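Local coordinates for protein alpha-L-arabinosidase (Xanthomonas axonopodis pv. citri, PDB 6D25) that probably hydrolyses alpha-L-arabinofuranosyl side groups from arabinoxylans, including those on doubly substituted internal xylose units, as a trimeric GH51 arabinofuranosidase, at residues G98-D103 with G200-G205. Numbering follows the deposited sequence.
Sequences GGCFAD and GNELWG
OD1 of Asp-103 accepts two hydrogen bonds from Asn-201. The backbone N of Asn-201 reaches OD1 of Asp-103 at 2.9 Å on the syn side, close to the carboxylate plane. ND2 of Asn-201 comes from above that plane, 3.0 Å from OD1 of Asp-103, with a fairly straight N-H...O angle of 154°. The two donors thus arrive from different directions, and together they pin the Asn-201 amide. The Asn-201 torsion that sets CG opposite the carbonyl carbon (chi1 -47°) swings the amide toward the 98-103 turn. There CB of Ala-102 packs against ND2 of Asn-201 at 3.4 Å, and the carbonyl O of Gly-99 lies 3.7 Å from CB of Asn-201. Gly-99, preceded by a cis peptide, holds the turn closed by accepting from Ala-102 N.

A shell further out, Arg-95 gives OD1 of Asn-201 a weak hydrogen bond. Next along the chain, Glu-202 directs OE1 to within 3.8 Å of SG of Cys-100, which is tied to Cys-206 by a disulfide. In this family the glutamate that follows an asparagine at the end of the fourth barrel strand is the acid/base, so Glu-202 probably has that role. Both segments are loops following parallel strands of the (beta/alpha)8 barrel, 93-96 and 196-199, and between these two lies strand 149-154, whose Ala-153 touches Ala-102 and Asn-201.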
loop_
_atom_site.group_PDB
_atom_site.type_symbol
_atom_site.label_atom_id
_atom_site.label_comp_id
_atom_site.label_asym_id
_atom_site.label_seq_id
_atom_site.Cartn_x
_atom_site.Cartn_y
_atom_site.Cartn_z
ATOM N N GLY A 98 8.206 3.403 19.223
ATOM C CA GLY A 98 7.311 2.313 19.534
ATOM C C GLY A 98 7.845 1.009 18.980
ATOM O O GLY A 98 8.970 1.001 18.512
ATOM N N GLY A 99 7.098 -0.103 19.087
ATOM C CA GLY A 99 5.791 -0.137 19.710
ATOM C C GLY A 99 4.676 0.202 18.747
ATOM O O GLY A 99 4.916 0.720 17.645
ATOM N N CYS A 100 3.439 -0.059 19.192
ATOM C CA CYS A 100 2.220 0.288 18.456
ATOM C C CYS A 100 2.202 1.771 18.026
ATOM O O CYS A 100 1.725 2.113 16.944
ATOM C CB CYS A 100 1.005 -0.069 19.289
ATOM S SG CYS A 100 0.841 -1.876 19.529
ATOM N N PHE A 101 2.664 2.657 18.886
ATOM C CA PHE A 101 2.696 4.094 18.536
ATOM C C PHE A 101 3.463 4.346 17.230
ATOM O O PHE A 101 3.064 5.223 16.448
ATOM C CB PHE A 101 3.316 4.877 19.678
ATOM C CG PHE A 101 3.419 6.366 19.488
ATOM C CD1 PHE A 101 2.407 7.199 19.946
ATOM C CD2 PHE A 101 4.564 6.928 18.935
ATOM C CE1 PHE A 101 2.528 8.571 19.793
ATOM C CE2 PHE A 101 4.677 8.304 18.805
ATOM C CZ PHE A 101 3.640 9.116 19.221
ATOM N N ALA A 102 4.508 3.568 16.948
ATOM C CA ALA A 102 5.370 3.853 15.801
ATOM C C ALA A 102 4.647 3.606 14.475
ATOM O O ALA A 102 5.006 4.241 13.468
ATOM C CB ALA A 102 6.650 3.049 15.860
ATOM N N ASP A 103 3.675 2.683 14.481
ATOM C CA ASP A 103 2.961 2.325 13.263
ATOM C C ASP A 103 1.915 3.390 12.889
ATOM O O ASP A 103 1.284 3.279 11.826
ATOM C CB ASP A 103 2.338 0.929 13.431
ATOM C CG ASP A 103 3.338 -0.176 13.877
ATOM O OD1 ASP A 103 4.453 -0.243 13.213
ATOM O OD2 ASP A 103 2.995 -0.969 14.920
ATOM N N GLY A 200 8.660 -1.449 10.429
ATOM C CA GLY A 200 7.334 -1.899 10.904
ATOM C C GLY A 200 7.421 -2.595 12.232
ATOM O O GLY A 200 8.432 -3.210 12.545
ATOM N N ASN A 201 6.367 -2.466 13.027
ATOM C CA ASN A 201 6.303 -2.989 14.414
ATOM C C ASN A 201 4.983 -3.785 14.572
ATOM O O ASN A 201 3.940 -3.354 14.212
ATOM C CB ASN A 201 6.411 -1.835 15.406
ATOM C CG ASN A 201 7.541 -0.863 15.079
ATOM O OD1 ASN A 201 8.710 -1.115 15.471
ATOM N ND2 ASN A 201 7.272 0.147 14.213
ATOM N N GLU A 202 5.027 -5.008 15.008
ATOM C CA GLU A 202 3.787 -5.759 15.334
ATOM C C GLU A 202 2.815 -5.714 14.123
ATOM O O GLU A 202 1.622 -5.427 14.259
ATOM C CB GLU A 202 3.146 -5.237 16.643
ATOM C CG GLU A 202 3.971 -5.463 17.943
ATOM C CD GLU A 202 3.207 -5.718 19.273
ATOM O OE1 GLU A 202 1.947 -5.547 19.297
ATOM O OE2 GLU A 202 3.875 -6.134 20.333
ATOM N N LEU A 203 3.292 -6.061 12.925
ATOM C CA LEU A 203 2.454 -5.945 11.714
ATOM C C LEU A 203 1.311 -6.967 11.745
ATOM O O LEU A 203 0.324 -6.764 11.050
ATOM C CB LEU A 203 3.328 -6.117 10.465
ATOM C CG LEU A 203 4.351 -4.999 10.213
ATOM C CD1 LEU A 203 4.947 -5.090 8.834
ATOM C CD2 LEU A 203 3.755 -3.630 10.386
ATOM N N TRP A 204 1.447 -8.041 12.521
ATOM C CA TRP A 204 0.386 -9.047 12.702
ATOM C C TRP A 204 -0.752 -8.476 13.556
ATOM O O TRP A 204 -1.803 -9.085 13.603
ATOM C CB TRP A 204 0.896 -10.370 13.312
ATOM C CG TRP A 204 2.044 -10.186 14.240
ATOM C CD1 TRP A 204 3.367 -10.346 13.943
ATOM C CD2 TRP A 204 1.986 -9.719 15.600
ATOM N NE1 TRP A 204 4.130 -9.971 15.014
ATOM C CE2 TRP A 204 3.308 -9.590 16.043
ATOM C CE3 TRP A 204 0.941 -9.436 16.488
ATOM C CZ2 TRP A 204 3.617 -9.169 17.334
ATOM C CZ3 TRP A 204 1.237 -8.979 17.749
ATOM C CH2 TRP A 204 2.558 -8.854 18.163
ATOM N N GLY A 205 -0.543 -7.345 14.215
ATOM C CA GLY A 205 -1.520 -6.780 15.165
ATOM C C GLY A 205 -1.734 -5.291 14.918
ATOM O O GLY A 205 -2.250 -4.906 13.873
#